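Local coordinates for beta-phenylalanine aminotransferase (Variovorax paradoxus, PDB 4AO9), which catalyses the pyridoxal-5'-phosphate-dependent transfer of the amino group of beta-phenylalanine, presumably to a keto acid acceptor, as a class III aminotransferase, at residues 164-169 with 302-307; 170-175 with 197-202; 222-227 with 255-260; 259-264 with 281-286. All coordinates share one frame; numbering follows the deposited sequence.

Contact 1. Residues 164-169 with 302-307; sequences LHFTGR and ADVMAL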
# COMPACT_ATOMS: atom_id res chain seq x y z
N LEU A 164 -19.65 -3.52 2.92
CA LEU A 164 -20.52 -2.57 3.62
C LEU A 164 -21.48 -1.93 2.62
O LEU A 164 -22.67 -1.84 2.88
CB LEU A 164 -19.72 -1.48 4.34
CG LEU A 164 -18.77 -1.80 5.49
CD1 LEU A 164 -18.56 -0.57 6.37
CD2 LEU A 164 -19.23 -2.93 6.36
N HIS A 165 -20.96 -1.53 1.46
CA HIS A 165 -21.79 -0.85 0.48
C HIS A 165 -22.77 -1.81 -0.18
O HIS A 165 -23.95 -1.48 -0.37
CB HIS A 165 -20.94 -0.15 -0.59
CG HIS A 165 -21.71 0.90 -1.34
ND1 HIS A 165 -21.84 2.19 -0.88
CD2 HIS A 165 -22.44 0.83 -2.48
CE1 HIS A 165 -22.60 2.88 -1.72
NE2 HIS A 165 -22.97 2.07 -2.70
N PHE A 166 -22.29 -3.00 -0.51
CA PHE A 166 -23.11 -4.00 -1.20
C PHE A 166 -24.33 -4.39 -0.36
O PHE A 166 -25.43 -4.53 -0.89
CB PHE A 166 -22.29 -5.25 -1.52
CG PHE A 166 -23.02 -6.23 -2.39
CD1 PHE A 166 -23.11 -6.03 -3.77
CD2 PHE A 166 -23.62 -7.36 -1.83
CE1 PHE A 166 -23.78 -6.94 -4.58
CE2 PHE A 166 -24.29 -8.28 -2.63
CZ PHE A 166 -24.38 -8.06 -4.00
N THR A 167 -24.12 -4.57 0.93
CA THR A 167 -25.18 -5.00 1.85
C THR A 167 -25.98 -3.86 2.46
O THR A 167 -27.10 -4.09 2.94
CB THR A 167 -24.62 -5.82 3.03
OG1 THR A 167 -23.72 -5.01 3.81
CG2 THR A 167 -23.91 -7.09 2.53
N GLY A 168 -25.42 -2.65 2.48
CA GLY A 168 -26.06 -1.53 3.20
C GLY A 168 -26.06 -1.73 4.71
O GLY A 168 -26.94 -1.19 5.41
N ARG A 169 -25.10 -2.50 5.21
CA ARG A 169 -24.99 -2.78 6.64
C ARG A 169 -23.62 -2.33 7.14
O ARG A 169 -22.73 -2.05 6.34
CB ARG A 169 -25.16 -4.27 6.94
CG ARG A 169 -26.47 -4.87 6.43
CD ARG A 169 -26.41 -6.37 6.55
NE ARG A 169 -27.64 -7.00 6.08
CZ ARG A 169 -27.93 -8.28 6.28
NH1 ARG A 169 -27.07 -9.07 6.93
NH2 ARG A 169 -29.09 -8.77 5.84
N ALA A 302 -18.61 -11.38 -9.29
CA ALA A 302 -18.69 -10.29 -10.26
C ALA A 302 -19.75 -9.25 -9.87
O ALA A 302 -19.53 -8.05 -10.09
CB ALA A 302 -18.96 -10.85 -11.66
N ASP A 303 -20.86 -9.67 -9.28
CA ASP A 303 -21.90 -8.70 -8.92
C ASP A 303 -21.48 -7.77 -7.78
O ASP A 303 -21.91 -6.62 -7.73
CB ASP A 303 -23.29 -9.34 -8.68
CG ASP A 303 -23.33 -10.28 -7.49
OD1 ASP A 303 -22.28 -10.80 -7.06
OD2 ASP A 303 -24.45 -10.54 -6.97
N VAL A 304 -20.60 -8.24 -6.89
CA VAL A 304 -20.06 -7.38 -5.85
C VAL A 304 -18.97 -6.48 -6.44
O VAL A 304 -18.92 -5.27 -6.16
CB VAL A 304 -19.53 -8.20 -4.64
CG1 VAL A 304 -18.86 -7.29 -3.60
CG2 VAL A 304 -20.68 -9.00 -4.01
N MET A 305 -18.10 -7.07 -7.26
CA MET A 305 -17.02 -6.30 -7.88
C MET A 305 -17.54 -5.23 -8.84
O MET A 305 -16.85 -4.23 -9.11
CB MET A 305 -16.03 -7.23 -8.58
CG MET A 305 -15.24 -8.13 -7.61
SD MET A 305 -14.34 -7.22 -6.33
CE MET A 305 -13.12 -6.32 -7.32
N ALA A 306 -18.76 -5.42 -9.33
CA ALA A 306 -19.40 -4.47 -10.24
C ALA A 306 -19.58 -3.09 -9.60
O ALA A 306 -19.70 -2.08 -10.31
CB ALA A 306 -20.74 -5.00 -10.70
N LEU A 307 -19.56 -3.05 -8.26
CA LEU A 307 -19.63 -1.76 -7.57
C LEU A 307 -18.50 -0.84 -8.02
O LEU A 307 -18.64 0.39 -7.95
CB LEU A 307 -19.54 -1.96 -6.06
CG LEU A 307 -20.77 -2.58 -5.40
CD1 LEU A 307 -20.51 -2.83 -3.92
CD2 LEU A 307 -21.97 -1.69 -5.61

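Contact 2. Residues 170-175 with 197-202; sequences RKIVVF and FDFLVL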
# COMPACT_ATOMS: atom_id res chain seq x y z
N ARG A 170 -23.45 -2.27 8.46
CA ARG A 170 -22.21 -1.69 9.02
C ARG A 170 -21.35 -2.61 9.88
O ARG A 170 -20.17 -2.35 10.07
CB ARG A 170 -22.53 -0.46 9.89
CG ARG A 170 -23.47 0.54 9.26
CD ARG A 170 -22.87 1.16 8.04
NE ARG A 170 -21.64 1.89 8.35
CZ ARG A 170 -20.77 2.31 7.44
NH1 ARG A 170 -20.98 2.06 6.15
NH2 ARG A 170 -19.69 2.97 7.82
N LYS A 171 -21.93 -3.67 10.45
CA LYS A 171 -21.20 -4.46 11.42
C LYS A 171 -20.34 -5.51 10.74
O LYS A 171 -20.75 -6.16 9.78
CB LYS A 171 -22.17 -5.10 12.42
CG LYS A 171 -21.48 -5.64 13.65
CD LYS A 171 -22.45 -6.18 14.69
CE LYS A 171 -23.33 -5.09 15.30
NZ LYS A 171 -22.59 -4.10 16.15
N ILE A 172 -19.11 -5.67 11.25
CA ILE A 172 -18.14 -6.59 10.66
C ILE A 172 -17.73 -7.61 11.71
O ILE A 172 -17.25 -7.25 12.78
CB ILE A 172 -16.89 -5.82 10.19
CG1 ILE A 172 -17.28 -4.78 9.13
CG2 ILE A 172 -15.83 -6.81 9.66
CD1 ILE A 172 -16.15 -3.80 8.81
N VAL A 173 -17.95 -8.90 11.43
CA VAL A 173 -17.49 -9.97 12.31
C VAL A 173 -16.07 -10.37 11.94
O VAL A 173 -15.77 -10.67 10.79
CB VAL A 173 -18.44 -11.19 12.24
CG1 VAL A 173 -17.86 -12.38 13.01
CG2 VAL A 173 -19.81 -10.82 12.80
N VAL A 174 -15.20 -10.34 12.95
CA VAL A 174 -13.82 -10.81 12.85
C VAL A 174 -13.53 -11.71 14.04
O VAL A 174 -14.39 -11.89 14.92
CB VAL A 174 -12.81 -9.63 12.83
CG1 VAL A 174 -12.93 -8.85 11.51
CG2 VAL A 174 -12.99 -8.71 14.05
N PHE A 175 -12.34 -12.28 14.08
CA PHE A 175 -12.01 -13.26 15.12
C PHE A 175 -10.80 -12.90 15.93
O PHE A 175 -9.87 -12.27 15.43
CB PHE A 175 -11.96 -14.68 14.53
CG PHE A 175 -13.27 -15.05 13.93
CD1 PHE A 175 -13.57 -14.70 12.62
CD2 PHE A 175 -14.26 -15.62 14.72
CE1 PHE A 175 -14.83 -14.95 12.09
CE2 PHE A 175 -15.52 -15.89 14.19
CZ PHE A 175 -15.81 -15.54 12.87
N PHE A 197 -14.01 0.79 12.26
CA PHE A 197 -15.25 0.14 11.79
C PHE A 197 -15.97 -0.43 13.01
O PHE A 197 -15.39 -0.53 14.11
CB PHE A 197 -14.94 -1.02 10.84
CG PHE A 197 -14.42 -0.60 9.48
CD1 PHE A 197 -15.30 -0.19 8.48
CD2 PHE A 197 -13.07 -0.69 9.20
CE1 PHE A 197 -14.82 0.17 7.20
CE2 PHE A 197 -12.58 -0.34 7.92
CZ PHE A 197 -13.46 0.09 6.94
N ASP A 198 -17.23 -0.81 12.82
CA ASP A 198 -17.99 -1.49 13.87
C ASP A 198 -17.65 -2.98 13.89
O ASP A 198 -18.34 -3.78 13.26
CB ASP A 198 -19.49 -1.27 13.68
CG ASP A 198 -20.31 -1.95 14.76
OD1 ASP A 198 -19.80 -2.08 15.89
OD2 ASP A 198 -21.44 -2.36 14.46
N PHE A 199 -16.59 -3.35 14.60
CA PHE A 199 -16.17 -4.75 14.68
C PHE A 199 -16.81 -5.50 15.83
O PHE A 199 -16.79 -5.03 16.97
CB PHE A 199 -14.65 -4.84 14.83
CG PHE A 199 -13.88 -4.43 13.61
CD1 PHE A 199 -13.94 -5.19 12.44
CD2 PHE A 199 -13.07 -3.29 13.62
CE1 PHE A 199 -13.22 -4.82 11.30
CE2 PHE A 199 -12.35 -2.92 12.49
CZ PHE A 199 -12.41 -3.69 11.34
N LEU A 200 -17.34 -6.69 15.52
CA LEU A 200 -17.75 -7.66 16.53
C LEU A 200 -16.72 -8.79 16.53
O LEU A 200 -16.59 -9.52 15.54
CB LEU A 200 -19.14 -8.21 16.20
CG LEU A 200 -19.66 -9.38 17.04
CD1 LEU A 200 -19.72 -9.01 18.53
CD2 LEU A 200 -21.03 -9.80 16.55
N VAL A 201 -15.97 -8.91 17.63
CA VAL A 201 -14.84 -9.83 17.72
C VAL A 201 -15.27 -11.10 18.44
O VAL A 201 -15.66 -11.05 19.62
CB VAL A 201 -13.62 -9.19 18.44
CG1 VAL A 201 -12.42 -10.14 18.40
CG2 VAL A 201 -13.25 -7.84 17.81
N LEU A 202 -15.20 -12.22 17.74
CA LEU A 202 -15.66 -13.51 18.24
C LEU A 202 -14.48 -14.46 18.38
O LEU A 202 -13.45 -14.28 17.74
CB LEU A 202 -16.70 -14.09 17.29
CG LEU A 202 -17.99 -13.28 17.07
CD1 LEU A 202 -18.96 -14.03 16.15
CD2 LEU A 202 -18.67 -12.94 18.40
O HOH W 1 -18.35 -0.35 10.25

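Contact 3. Residues 222-227 with 255-260; sequences AVVLVE and ALLVFD. With PLP (pyridoxal-5'-phosphate), chain C.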
# COMPACT_ATOMS: atom_id res chain seq x y z
N ALA A 222 -22.66 -6.98 7.86
CA ALA A 222 -22.33 -6.85 6.45
C ALA A 222 -21.44 -7.99 5.99
O ALA A 222 -21.55 -8.47 4.86
CB ALA A 222 -21.59 -5.52 6.21
N VAL A 223 -20.53 -8.41 6.87
CA VAL A 223 -19.45 -9.27 6.44
C VAL A 223 -18.87 -10.04 7.61
O VAL A 223 -18.84 -9.54 8.74
CB VAL A 223 -18.38 -8.44 5.65
CG1 VAL A 223 -17.85 -7.31 6.47
CG2 VAL A 223 -17.26 -9.32 5.12
N VAL A 224 -18.47 -11.28 7.33
CA VAL A 224 -17.67 -12.10 8.24
C VAL A 224 -16.32 -12.24 7.57
O VAL A 224 -16.24 -12.75 6.46
CB VAL A 224 -18.31 -13.49 8.43
CG1 VAL A 224 -17.44 -14.34 9.36
CG2 VAL A 224 -19.74 -13.36 9.00
N LEU A 225 -15.27 -11.74 8.22
CA LEU A 225 -13.91 -11.74 7.66
C LEU A 225 -13.03 -12.67 8.48
O LEU A 225 -12.95 -12.54 9.71
CB LEU A 225 -13.34 -10.31 7.65
CG LEU A 225 -11.85 -10.16 7.32
CD1 LEU A 225 -11.55 -10.55 5.89
CD2 LEU A 225 -11.37 -8.73 7.58
N VAL A 226 -12.39 -13.63 7.82
CA VAL A 226 -11.63 -14.65 8.54
C VAL A 226 -10.47 -15.21 7.71
O VAL A 226 -10.57 -15.35 6.48
CB VAL A 226 -12.59 -15.80 9.01
CG1 VAL A 226 -13.11 -16.60 7.82
CG2 VAL A 226 -11.91 -16.73 10.04
N GLU A 227 -9.39 -15.54 8.40
CA GLU A 227 -8.29 -16.33 7.83
C GLU A 227 -8.64 -17.82 7.94
O GLU A 227 -8.98 -18.27 9.03
CB GLU A 227 -7.00 -16.08 8.60
CG GLU A 227 -6.49 -14.62 8.58
CD GLU A 227 -5.59 -14.35 9.76
OE1 GLU A 227 -4.36 -14.62 9.63
OE2 GLU A 227 -6.11 -13.92 10.81
N ALA A 255 -25.15 -11.82 5.02
CA ALA A 255 -23.82 -11.23 5.08
C ALA A 255 -22.93 -11.86 4.03
O ALA A 255 -23.16 -12.99 3.58
CB ALA A 255 -23.21 -11.46 6.46
N LEU A 256 -21.89 -11.13 3.66
CA LEU A 256 -20.85 -11.71 2.80
C LEU A 256 -19.79 -12.39 3.65
O LEU A 256 -19.41 -11.89 4.70
CB LEU A 256 -20.21 -10.63 1.92
CG LEU A 256 -21.10 -9.85 0.95
CD1 LEU A 256 -20.22 -8.93 0.12
CD2 LEU A 256 -21.86 -10.78 0.02
N LEU A 257 -19.31 -13.54 3.19
CA LEU A 257 -18.14 -14.15 3.81
C LEU A 257 -16.92 -13.74 3.01
O LEU A 257 -16.92 -13.86 1.78
CB LEU A 257 -18.25 -15.68 3.82
CG LEU A 257 -17.06 -16.50 4.34
CD1 LEU A 257 -16.86 -16.29 5.84
CD2 LEU A 257 -17.30 -17.98 4.03
N VAL A 258 -15.91 -13.23 3.70
CA VAL A 258 -14.64 -12.87 3.06
C VAL A 258 -13.53 -13.70 3.67
O VAL A 258 -13.30 -13.66 4.89
CB VAL A 258 -14.34 -11.36 3.22
CG1 VAL A 258 -12.97 -11.02 2.61
CG2 VAL A 258 -15.44 -10.51 2.59
N PHE A 259 -12.88 -14.50 2.83
CA PHE A 259 -11.67 -15.19 3.26
C PHE A 259 -10.44 -14.35 2.95
O PHE A 259 -10.17 -14.01 1.78
CB PHE A 259 -11.52 -16.56 2.58
CG PHE A 259 -12.35 -17.67 3.19
CD1 PHE A 259 -12.56 -17.79 4.56
CD2 PHE A 259 -12.86 -18.66 2.35
CE1 PHE A 259 -13.29 -18.86 5.09
CE2 PHE A 259 -13.61 -19.72 2.87
CZ PHE A 259 -13.83 -19.82 4.23
N ASP A 260 -9.68 -14.08 4.00
CA ASP A 260 -8.37 -13.47 3.86
C ASP A 260 -7.37 -14.58 3.57
O ASP A 260 -6.97 -15.31 4.48
CB ASP A 260 -8.02 -12.71 5.16
CG ASP A 260 -6.65 -12.04 5.09
OD1 ASP A 260 -5.84 -12.40 4.22
OD2 ASP A 260 -6.39 -11.16 5.92
N1 PLP C . -3.61 -10.59 6.00
C2 PLP C . -2.82 -11.62 6.26
C2A PLP C . -3.49 -12.94 6.63
C3 PLP C . -1.43 -11.48 6.17
O3 PLP C . -0.71 -12.47 6.42
C4 PLP C . -0.83 -10.26 5.82
C4A PLP C . 0.69 -10.06 5.69
C5 PLP C . -1.73 -9.19 5.59
C6 PLP C . -3.10 -9.39 5.68
C5A PLP C . -1.22 -7.78 5.21
O4P PLP C . -0.56 -7.66 4.02
P PLP C . 0.44 -6.41 3.85
O1P PLP C . 1.61 -6.60 4.90
O2P PLP C . -0.34 -5.09 4.17
O3P PLP C . 0.86 -6.43 2.43

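Contact 4. Residues 259-264 with 281-286; sequences FDEVMT and DLTTLG. With PLP (pyridoxal-5'-phosphate), chain C.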
# COMPACT_ATOMS: atom_id res chain seq x y z
N PHE A 259 -12.88 -14.50 2.83
CA PHE A 259 -11.67 -15.19 3.26
C PHE A 259 -10.44 -14.35 2.95
O PHE A 259 -10.17 -14.01 1.78
CB PHE A 259 -11.52 -16.56 2.58
CG PHE A 259 -12.35 -17.67 3.19
CD1 PHE A 259 -12.56 -17.79 4.56
CD2 PHE A 259 -12.86 -18.66 2.35
CE1 PHE A 259 -13.29 -18.86 5.09
CE2 PHE A 259 -13.61 -19.72 2.87
CZ PHE A 259 -13.83 -19.82 4.23
N ASP A 260 -9.68 -14.08 4.00
CA ASP A 260 -8.37 -13.47 3.86
C ASP A 260 -7.37 -14.58 3.57
O ASP A 260 -6.97 -15.31 4.48
CB ASP A 260 -8.02 -12.71 5.16
CG ASP A 260 -6.65 -12.04 5.09
OD1 ASP A 260 -5.84 -12.40 4.22
OD2 ASP A 260 -6.39 -11.16 5.92
N GLU A 261 -7.01 -14.72 2.30
CA GLU A 261 -6.03 -15.73 1.88
C GLU A 261 -4.70 -15.09 1.49
O GLU A 261 -3.91 -15.65 0.74
CB GLU A 261 -6.58 -16.62 0.75
CG GLU A 261 -7.80 -17.46 1.18
CD GLU A 261 -7.80 -18.83 0.57
OE1 GLU A 261 -7.03 -19.68 1.05
OE2 GLU A 261 -8.55 -19.04 -0.40
N VAL A 262 -4.42 -13.93 2.08
CA VAL A 262 -3.12 -13.29 1.82
C VAL A 262 -1.98 -14.26 2.11
O VAL A 262 -1.01 -14.33 1.36
CB VAL A 262 -2.96 -11.96 2.62
CG1 VAL A 262 -1.51 -11.45 2.57
CG2 VAL A 262 -3.93 -10.90 2.09
N MET A 263 -2.10 -15.02 3.19
CA MET A 263 -1.13 -16.07 3.49
C MET A 263 -1.60 -17.44 2.96
O MET A 263 -0.83 -18.18 2.33
CB MET A 263 -0.87 -16.13 4.99
CG MET A 263 0.42 -16.75 5.35
SD MET A 263 0.76 -16.42 7.08
CE MET A 263 1.61 -14.85 7.05
N THR A 264 -2.85 -17.80 3.20
CA THR A 264 -3.29 -19.18 2.95
C THR A 264 -3.42 -19.56 1.47
O THR A 264 -3.57 -20.75 1.14
CB THR A 264 -4.61 -19.54 3.68
OG1 THR A 264 -5.67 -18.72 3.19
CG2 THR A 264 -4.47 -19.34 5.19
N ASP A 281 -17.60 -15.19 -0.61
CA ASP A 281 -18.10 -14.19 -1.55
C ASP A 281 -17.01 -13.29 -2.11
O ASP A 281 -17.08 -12.88 -3.27
CB ASP A 281 -19.18 -13.35 -0.88
CG ASP A 281 -20.34 -14.19 -0.42
OD1 ASP A 281 -21.21 -14.50 -1.27
OD2 ASP A 281 -20.37 -14.58 0.76
N LEU A 282 -16.01 -13.00 -1.28
CA LEU A 282 -14.79 -12.30 -1.70
C LEU A 282 -13.59 -13.02 -1.10
O LEU A 282 -13.72 -13.73 -0.09
CB LEU A 282 -14.77 -10.83 -1.25
CG LEU A 282 -15.88 -9.92 -1.78
CD1 LEU A 282 -15.84 -8.59 -1.04
CD2 LEU A 282 -15.77 -9.70 -3.28
N THR A 283 -12.44 -12.82 -1.73
CA THR A 283 -11.17 -13.35 -1.27
C THR A 283 -10.13 -12.25 -1.42
O THR A 283 -10.11 -11.54 -2.44
CB THR A 283 -10.75 -14.54 -2.14
OG1 THR A 283 -11.73 -15.58 -1.99
CG2 THR A 283 -9.38 -15.08 -1.72
N THR A 284 -9.27 -12.12 -0.42
CA THR A 284 -8.13 -11.21 -0.54
C THR A 284 -6.83 -12.00 -0.67
O THR A 284 -6.70 -13.11 -0.13
CB THR A 284 -8.08 -10.21 0.61
OG1 THR A 284 -8.02 -10.92 1.85
CG2 THR A 284 -9.32 -9.30 0.59
N LEU A 285 -5.90 -11.41 -1.42
CA LEU A 285 -4.61 -12.01 -1.73
C LEU A 285 -3.50 -10.98 -1.53
O LEU A 285 -3.75 -9.78 -1.53
CB LEU A 285 -4.59 -12.46 -3.20
CG LEU A 285 -5.60 -13.51 -3.63
CD1 LEU A 285 -5.56 -13.63 -5.15
CD2 LEU A 285 -5.31 -14.85 -2.98
N GLY A 286 -2.28 -11.47 -1.37
CA GLY A 286 -1.14 -10.59 -1.21
C GLY A 286 0.15 -11.37 -1.16
O GLY A 286 0.27 -12.48 -1.69
N1 PLP C . -3.61 -10.59 6.00
C2 PLP C . -2.82 -11.62 6.26
C2A PLP C . -3.49 -12.94 6.63
C3 PLP C . -1.43 -11.48 6.17
O3 PLP C . -0.71 -12.47 6.42
C4 PLP C . -0.83 -10.26 5.82
C4A PLP C . 0.69 -10.06 5.69
C5 PLP C . -1.73 -9.19 5.59
C6 PLP C . -3.10 -9.39 5.68
C5A PLP C . -1.22 -7.78 5.21
O4P PLP C . -0.56 -7.66 4.02
P PLP C . 0.44 -6.41 3.85
O1P PLP C . 1.61 -6.60 4.90
O2P PLP C . -0.34 -5.09 4.17
O3P PLP C . 0.86 -6.43 2.43
O HOH W 2 -11.11 -18.07 -0.87
O HOH W 3 -1.77 -14.44 -1.30

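Contact 1. Residues 164-169 with 302-307
Phe-166, in the last turn of helix 152-167, lays its ring against Val-304, joining the C-terminal end of that helix to the short helix 302-305 near the surface of the large domain of a fold type I PLP enzyme. The chief interaction is a CH-pi contact: Val-304 CG2 stands 3.6 Å from the centroid of the Phe-166 ring, only 5° off the ring normal. With CG anti to the backbone N (chi1 -172°), the phenyl group reaches across to the second helix, where Val-304 meets it at about a right angle.

Apolar contacts widen the patch. Leu-307 forks between two residues of the first helix: its CD1 lies 3.8 Å from Phe-166 CB, close to the plane of that ring, and its CD2 comes to the edge of the imidazole of His-165. Pro-314 and Leu-315 also touch His-165, as does Pro-192 of the second subunit.

No hydrogen bond crosses between the segments. The carboxylate of Asp-303, salt-bridged to Arg-301, merely flanks the far end of the phenyl ring, the two planes 68° apart, with Asp-303 OD2 3.9 Å from Phe-166 CZ. At the end of the helix Thr-167 OG1, also bonded to Ala-163 O, accepts from Arg-169 N at 3.2 Å, an ST turn.

Contact 2. Residues 170-175 with 197-202
Lys-171 and Asp-198 face each other near the N-terminal ends of two parallel strands, 171-175 and 198-202, the latter at the edge, within this chain, of the seven-stranded mixed sheet of the large domain. Their salt bridge is short, Lys-171 NZ to Asp-198 OD2 2.7 Å, and uses the syn lone pair of the carboxylate. The lysine chain starts out extended, then bends at chi3 (-66°) and chi4 (-67°), which curls its amino group back toward OD2. A methionine in its place would probably leave the Asp-198 carboxylate without its charged mate.

Four backbone hydrogen bonds link the strands, from Ile-172 N to Asp-198 O through to Leu-202 N to Val-174 O. On the face of Ile-172 and Val-174, Ile-172 lies beside Phe-199 and points the same way, CG2 3.7 Å from Phe-199 CE1, while its CD1 reaches Phe-197 CB at 3.6 Å. Val-174 CG1 touches the same Phe-199 ring. On the other face Val-173 CG1 meets Leu-202 CD1 at 3.7 Å.

Farther out, Leu-160 and Leu-164 of helix 152-167 cover Ile-172, and Phe-186 meets the Phe-199 ring edge-to-face. Pro-196 of the second subunit packs on Arg-170 and Phe-197. Beside Arg-170, one water donates to Arg-170 O (2.7 Å) and accepts from Asp-198 N (2.8 Å).

Contact 3. Residues 222-227 with 255-260
From Ala-222 O to Asp-260 N, five backbone hydrogen bonds tie strands 222-226 and 256-260 in parallel, their axes 4.7 Å apart at closest and 24° from alignment. The middle one, Val-258 N to Val-224 O, is 2.8 Å long and nearly straight at 176°.

On one face, Val-258 is wedged between two residues of the partner strand: its CG2 presses on Val-223 CG2 at a tight 3.3 Å, and its CG1 meets Leu-225 CD1 at 3.6 Å. On the other, Val-226 CG1 sits at the edge of the Phe-259 ring, 3.5 Å from CD1; Leu-257 CD2 lies over a face of that ring. These are central strands of the fold type I sheet, and both run into the cofactor pocket.

There Asp-260 holds its CG anti to the backbone N (chi1 180°), which carries OD2 to 2.8 Å from PLP N1; His-180 and Asn-156 also bond OD2. An alanine here would probably leave the pyridine nitrogen without its carboxylate neighbour, and His-180 and Asn-156 without a shared acceptor. Glu-227, gripped by the backbone N atoms of Tyr-179 and Gly-231, brings its OE1 to 3.5 Å from the PLP methyl C2A.

Contact 4. Residues 259-264 with 281-286
Val-262 turns its two methyl groups in different directions: CG1 lies over the pyridine ring of PLP, 3.5 Å from C4, while CG2 rests on the backbone of strand 282-286, 3.6 Å from Leu-285 C. With CG1 anti to the backbone N (chi1 168°), one branch serves the cofactor and the other the sheet. Gly-286 fits beside it, since a beta carbon there would come to about 3.0 Å from Val-262 CG1. An Asx turn holds the backbone here: Asp-260 OD1 accepts from Val-262 N at 3.0 Å, nearly end-on to its C-O bond.

Behind this turn, Thr-284 sets OG1 on the side of Asp-260, 3.3 Å from its CA. Asn-156 bonds both Thr-284 OG1 and Asp-260 OD2, so the threonine is a second-shell support of the PLP-facing carboxylate. On the side of Thr-283, Glu-261 CB lies 4.0 Å from Thr-283 CG2. The Glu-261 carboxylate is split between partners: OE1 accepts from Thr-264 OG1 on its anti lone pair and from Ala-273 N, and OE2 takes a water that also donates to Thr-283 OG1, itself bonded to Ser-280 OG.

Three backbone hydrogen bonds link the two segments of this beta-alpha-beta unit, whose helix is 272-276; the last, Glu-261 N to Thr-284 O, is bent to 135° as the first chain leaves the sheet. Lys-287, another PLP-pocket residue, follows directly. The contact thus places a methyl group over one face of the pyridine ring and a carboxylate at N1, close in sequence to the lysine that probably forms the aldimine, as in this family.

Contacts 2, 3 and 4 occupy neighbouring strands of one sheet, in the order 198-202, 171-175, 221-226, 256-260, 282-286. Contact 2 is joined to contact 3 by backbone pairs such as Lys-171 O to Ala-222 N (2.8 Å), their centres about 10 Å apart. Contacts 3 and 4 share Phe-259 and Asp-260, and Leu-257 N lies 2.8 Å from Asp-281 OD2. Both touch PLP, whereas the Val-174 side chain of contact 2 stays about 11 Å from it. Contact 1 sits at the surface, its centre about 13 Å from that of contact 3; Leu-164 CD2 packs on Ala-222 CB (3.5 Å) and Val-304 CG1 on Leu-282 CD2 (3.9 Å).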